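Local coordinates for glycogen synthase (Cyanobacterium sp. CLg1, PDB 6GNF), which is a glycogen synthase-type glycosyltransferase built from two Rossmann-like domains, with adenosine-5'-diphosphate and a glycan bound in the cleft between them, at residues A[76-81]-A[89-94]; A[104-109]-A[136-141]. One frame throughout, in Å; residues are numbered along the deposited sequence.

Both interactions belong to the N-terminal domain and reach the same mixed sheet. Interaction 1 lies within it, as the hairpin at its rim pairing the outermost strand 72-82 with strand 85-96 by backbone hydrogen bonds; it is partly buried, one face packed inward and the other bearing exposed side chains and a sulfate. Interaction 2 is the more buried, with four of its six touching residues buried: the end of strand 99-105 and the helix after it receive helix 132-144 through apolar and aromatic side chains. Strands 85-96 and 99-105 are sheet neighbours, and the two contacts meet through an Arg90–Asp105 salt bridge, a probable Asn81–Gln141 hydrogen bond, and packing of Val80 on Met138.

Interaction 1 of 2, residues A[76-81]-A[89-94]; sequences IIQPVN and VRYFHS. With SO4 (sulfate ion), chain G.
Gln78 and Val89 form the regular centre of this antiparallel pairing. Gln78 N donates to Val89 O at 3.0 Å, and Val89 N returns a bond to Gln78 O, also at 3.0 Å, which identifies a hydrogen-bonded pair. Beside it Ile77 faces Arg90 as a non-hydrogen-bonded pair. The strand directions differ by 141° rather than 180°, and past this pair the ladder slackens: Tyr91 N reaches Ile76 O only weakly, at 3.5 Å.

The tight packing is on the face shared by Gln78, Val89 and Tyr91. The Tyr91 ring takes Ile76 at its edge, with CG2 3.7 Å from Tyr91 CD2, while Gln78 lies alongside, pointing the same way. Because chi1 of 175° turns CG away from the backbone N, the Gln78 chain runs beside the ring, CB and CG both 3.5 Å from Tyr91 OH. The hydroxyl's polar partner is Ala142 O; Gln78 gives it only van der Waals contact. Val80 CG2 meets Val89 CG1 at 3.7 Å, the two valines crossing at about a right angle. Leu149 and Val146 of helix 146-149 add to the packing on this face.

The opposite face is loose. Ile77 and Arg90 are exposed, and their side chains touch just through Ile77 CG2 and Arg90 CG, then diverge from the neighbouring strand. Arg90 NH2 donates to sulfate O1 at 3.1 Å, with a weaker bond from NH1 to the same oxygen; the anion lies at the guanidinium edge, while Phe92 turns its ring edge to one face, CE1 standing above it toward the rim. The sulfate, probably from the crystallisation liquor, also bonds Arg64, and NH2 forms a salt bridge with Asp105. The whole is a beta hairpin, forming the antiparallel margin of the mixed sheet in the N-terminal Rossmann-like domain.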
# COMPACT_ATOMS: atom_id res chain seq x y z
N ILE A 76 12.30 -1.79 -28.32
CA ILE A 76 13.49 -2.22 -27.61
C ILE A 76 13.25 -3.62 -27.06
O ILE A 76 12.18 -3.91 -26.52
CB ILE A 76 13.80 -1.27 -26.44
CG1 ILE A 76 14.03 0.15 -26.96
CG2 ILE A 76 15.01 -1.76 -25.66
CD1 ILE A 76 13.91 1.22 -25.90
N ILE A 77 14.25 -4.49 -27.18
CA ILE A 77 14.25 -5.80 -26.54
C ILE A 77 15.49 -5.93 -25.69
O ILE A 77 16.54 -5.42 -26.05
CB ILE A 77 14.19 -6.97 -27.54
CG1 ILE A 77 15.47 -7.02 -28.39
CG2 ILE A 77 12.95 -6.86 -28.40
CD1 ILE A 77 15.39 -7.96 -29.57
N GLN A 78 15.35 -6.55 -24.53
CA GLN A 78 16.45 -6.71 -23.60
C GLN A 78 16.50 -8.15 -23.10
O GLN A 78 15.50 -8.65 -22.59
CB GLN A 78 16.25 -5.74 -22.43
CG GLN A 78 17.26 -5.87 -21.31
CD GLN A 78 18.68 -5.69 -21.79
OE1 GLN A 78 18.94 -5.01 -22.79
NE2 GLN A 78 19.60 -6.39 -21.16
N PRO A 79 17.66 -8.82 -23.23
CA PRO A 79 17.75 -10.16 -22.65
C PRO A 79 17.79 -10.14 -21.12
O PRO A 79 18.45 -9.30 -20.53
CB PRO A 79 19.06 -10.72 -23.23
CG PRO A 79 19.83 -9.54 -23.69
CD PRO A 79 18.83 -8.49 -24.06
N VAL A 80 17.05 -11.07 -20.51
CA VAL A 80 17.03 -11.22 -19.06
C VAL A 80 16.84 -12.70 -18.75
O VAL A 80 16.58 -13.49 -19.66
CB VAL A 80 15.89 -10.41 -18.38
CG1 VAL A 80 16.15 -8.91 -18.46
CG2 VAL A 80 14.54 -10.75 -19.00
N ASN A 81 16.96 -13.05 -17.48
CA ASN A 81 16.78 -14.42 -17.04
C ASN A 81 15.40 -14.62 -16.44
O ASN A 81 14.92 -13.77 -15.71
CB ASN A 81 17.83 -14.76 -16.00
CG ASN A 81 19.24 -14.65 -16.55
OD1 ASN A 81 19.56 -15.24 -17.58
ND2 ASN A 81 20.09 -13.88 -15.86
N VAL A 89 12.62 -9.37 -22.72
CA VAL A 89 11.45 -8.52 -22.48
C VAL A 89 11.38 -7.45 -23.56
O VAL A 89 12.39 -7.16 -24.21
CB VAL A 89 11.48 -7.90 -21.07
CG1 VAL A 89 11.40 -9.00 -20.02
CG2 VAL A 89 12.72 -7.04 -20.85
N ARG A 90 10.18 -6.97 -23.84
CA ARG A 90 9.97 -5.76 -24.63
C ARG A 90 9.56 -4.66 -23.66
O ARG A 90 9.10 -4.96 -22.56
CB ARG A 90 8.87 -5.95 -25.67
CG ARG A 90 9.18 -6.99 -26.73
CD ARG A 90 8.07 -7.06 -27.77
NE ARG A 90 6.78 -7.41 -27.17
CZ ARG A 90 5.59 -7.27 -27.76
NH1 ARG A 90 5.49 -6.79 -28.99
NH2 ARG A 90 4.48 -7.61 -27.11
N TYR A 91 9.79 -3.41 -24.03
CA TYR A 91 9.40 -2.28 -23.20
C TYR A 91 8.34 -1.47 -23.92
O TYR A 91 8.46 -1.14 -25.11
CB TYR A 91 10.60 -1.38 -22.90
CG TYR A 91 11.69 -2.04 -22.08
CD1 TYR A 91 11.56 -2.21 -20.71
CD2 TYR A 91 12.87 -2.45 -22.68
CE1 TYR A 91 12.57 -2.80 -19.95
CE2 TYR A 91 13.89 -3.06 -21.94
CZ TYR A 91 13.73 -3.23 -20.58
OH TYR A 91 14.76 -3.83 -19.84
N PHE A 92 7.24 -1.21 -23.22
CA PHE A 92 6.21 -0.30 -23.69
C PHE A 92 6.34 0.96 -22.85
O PHE A 92 6.91 0.93 -21.76
CB PHE A 92 4.83 -0.92 -23.55
CG PHE A 92 4.52 -1.94 -24.60
CD1 PHE A 92 5.20 -3.15 -24.63
CD2 PHE A 92 3.55 -1.71 -25.56
CE1 PHE A 92 4.92 -4.10 -25.60
CE2 PHE A 92 3.26 -2.65 -26.53
CZ PHE A 92 3.95 -3.85 -26.55
N HIS A 93 5.79 2.06 -23.35
CA HIS A 93 6.05 3.38 -22.79
C HIS A 93 4.81 4.25 -22.89
O HIS A 93 4.22 4.34 -23.95
CB HIS A 93 7.23 4.00 -23.56
CG HIS A 93 7.63 5.36 -23.06
ND1 HIS A 93 8.46 6.19 -23.78
CD2 HIS A 93 7.32 6.03 -21.93
CE1 HIS A 93 8.64 7.32 -23.12
NE2 HIS A 93 7.96 7.25 -21.99
N SER A 94 4.40 4.83 -21.77
CA SER A 94 3.40 5.89 -21.78
C SER A 94 3.92 7.10 -21.02
O SER A 94 4.87 6.99 -20.25
CB SER A 94 2.04 5.42 -21.24
OG SER A 94 2.13 4.84 -19.95
S SO4 G . 0.81 -6.66 -28.13
O1 SO4 G . 2.10 -6.81 -28.86
O2 SO4 G . 0.83 -7.38 -26.83
O3 SO4 G . -0.25 -7.26 -28.97
O4 SO4 G . 0.53 -5.23 -27.91

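Interaction 2 of 2, residues A[104-109]-A[136-141]; sequences VDHHVY and FAMLSQ
This is a buried, mainly apolar helix-to-sheet contact, in which Met138 and Leu139 of helix 132-144 pack against the C-terminal end of strand 99-105 and the short helix that follows it. Met138 supplies most of it. Its chain is extended until the last torsion, where chi3 of 74° bends the methyl back among three side chains. CE sits over one face of the His106 ring, 4.0 Å from the centroid and 24° off the ring normal, a CH-pi contact displaced toward the rim. The sulfur adds a sulfur-aromatic contact over the face of the same ring, with Met138 SD 4.3 Å from its centroid. Val108 comes to the methionine tip to tip, its CG2 3.7 Å from Met138 CE, and the Tyr109 ring approaches obliquely, with CZ 3.6 Å from that same methyl.

The imidazole is held in place by its own helix: His106 is the N-cap of helix 107-110, and Val108 N donates to His106 ND1 at 3.3 Å, nearly straight at 172° and in the ring plane. Its other nitrogen, NE2, is hydrogen-bonded to Thr87 OG1, so both edge nitrogens are engaged while one face receives the methionine. In this Rossmann-like domain, helix 132-144 thus covers a strand end and the start of the connection beyond it.

Leu139 takes the neighbouring position. Its CD1 lies 4.1 Å from Val104 CG2, the side chains meeting obliquely, and Pro63 of strand 57-63 also touches Leu139. Tyr109 OH approaches Leu139 N to 3.3 Å, but the angle is poor; the hydroxyl bonds instead to Arg135 O, four residues earlier in helix 132-144. On the hairpin side, Met138 also touches Val80 and Thr87.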
# COMPACT_ATOMS: atom_id res chain seq x y z
N VAL A 104 7.18 -3.38 -18.56
CA VAL A 104 7.96 -4.53 -18.96
C VAL A 104 7.02 -5.60 -19.48
O VAL A 104 6.19 -6.12 -18.74
CB VAL A 104 8.78 -5.07 -17.78
CG1 VAL A 104 9.66 -6.23 -18.23
CG2 VAL A 104 9.62 -3.97 -17.17
N ASP A 105 7.17 -5.96 -20.75
CA ASP A 105 6.26 -6.87 -21.41
C ASP A 105 6.85 -8.28 -21.55
O ASP A 105 7.95 -8.46 -22.07
CB ASP A 105 5.88 -6.35 -22.79
CG ASP A 105 4.94 -7.29 -23.53
OD1 ASP A 105 3.77 -7.48 -23.12
OD2 ASP A 105 5.38 -7.85 -24.57
N HIS A 106 6.10 -9.27 -21.09
CA HIS A 106 6.47 -10.67 -21.21
C HIS A 106 5.23 -11.53 -21.02
O HIS A 106 4.33 -11.15 -20.28
CB HIS A 106 7.51 -11.04 -20.15
CG HIS A 106 8.24 -12.31 -20.44
ND1 HIS A 106 7.72 -13.56 -20.17
CD2 HIS A 106 9.45 -12.53 -21.00
CE1 HIS A 106 8.58 -14.49 -20.55
NE2 HIS A 106 9.64 -13.89 -21.06
N HIS A 107 5.22 -12.70 -21.65
CA HIS A 107 4.10 -13.63 -21.57
C HIS A 107 3.67 -13.91 -20.11
O HIS A 107 2.49 -13.99 -19.83
CB HIS A 107 4.44 -14.91 -22.37
CG HIS A 107 3.60 -16.10 -22.05
ND1 HIS A 107 2.40 -16.35 -22.68
CD2 HIS A 107 3.82 -17.16 -21.23
CE1 HIS A 107 1.89 -17.48 -22.24
NE2 HIS A 107 2.73 -17.99 -21.35
N VAL A 108 4.61 -13.97 -19.17
CA VAL A 108 4.29 -14.33 -17.80
C VAL A 108 3.61 -13.21 -17.03
O VAL A 108 3.12 -13.46 -15.94
CB VAL A 108 5.54 -14.79 -16.98
CG1 VAL A 108 6.27 -15.91 -17.70
CG2 VAL A 108 6.49 -13.63 -16.70
N TYR A 109 3.64 -11.98 -17.55
CA TYR A 109 2.91 -10.88 -16.94
C TYR A 109 1.54 -10.70 -17.57
O TYR A 109 0.56 -10.52 -16.85
CB TYR A 109 3.68 -9.57 -17.05
CG TYR A 109 5.04 -9.56 -16.42
CD1 TYR A 109 5.24 -10.01 -15.12
CD2 TYR A 109 6.13 -9.05 -17.11
CE1 TYR A 109 6.49 -10.00 -14.55
CE2 TYR A 109 7.39 -9.03 -16.53
CZ TYR A 109 7.56 -9.50 -15.25
OH TYR A 109 8.80 -9.49 -14.69
N PHE A 136 9.46 -11.80 -10.49
CA PHE A 136 9.89 -10.55 -9.87
C PHE A 136 11.40 -10.35 -9.89
O PHE A 136 11.87 -9.22 -9.98
CB PHE A 136 9.30 -10.40 -8.47
CG PHE A 136 7.79 -10.35 -8.47
CD1 PHE A 136 7.11 -9.57 -9.39
CD2 PHE A 136 7.06 -11.09 -7.54
CE1 PHE A 136 5.72 -9.53 -9.39
CE2 PHE A 136 5.67 -11.04 -7.54
CZ PHE A 136 5.00 -10.27 -8.47
N ALA A 137 12.17 -11.43 -9.86
CA ALA A 137 13.59 -11.33 -10.18
C ALA A 137 13.76 -10.77 -11.61
O ALA A 137 14.64 -9.94 -11.85
CB ALA A 137 14.27 -12.68 -10.06
N MET A 138 12.93 -11.23 -12.54
CA MET A 138 13.01 -10.73 -13.91
C MET A 138 12.65 -9.24 -14.01
O MET A 138 13.22 -8.51 -14.83
CB MET A 138 12.11 -11.55 -14.83
CG MET A 138 12.24 -11.18 -16.31
SD MET A 138 11.39 -12.31 -17.41
CE MET A 138 9.70 -11.80 -17.09
N LEU A 139 11.68 -8.80 -13.21
CA LEU A 139 11.33 -7.39 -13.16
C LEU A 139 12.51 -6.52 -12.74
O LEU A 139 12.75 -5.48 -13.35
CB LEU A 139 10.15 -7.15 -12.21
CG LEU A 139 9.77 -5.69 -11.93
CD1 LEU A 139 9.44 -4.95 -13.21
CD2 LEU A 139 8.60 -5.63 -10.97
N SER A 140 13.24 -6.95 -11.71
CA SER A 140 14.38 -6.18 -11.21
C SER A 140 15.49 -6.07 -12.25
O SER A 140 16.08 -5.02 -12.40
CB SER A 140 14.91 -6.80 -9.92
OG SER A 140 13.89 -6.75 -8.94
N GLN A 141 15.76 -7.17 -12.95
CA GLN A 141 16.74 -7.17 -14.04
C GLN A 141 16.31 -6.27 -15.18
O GLN A 141 17.13 -5.57 -15.76
CB GLN A 141 16.94 -8.58 -14.60
CG GLN A 141 17.57 -9.56 -13.63
CD GLN A 141 17.52 -10.98 -14.15
OE1 GLN A 141 17.75 -11.23 -15.33
NE2 GLN A 141 17.20 -11.91 -13.27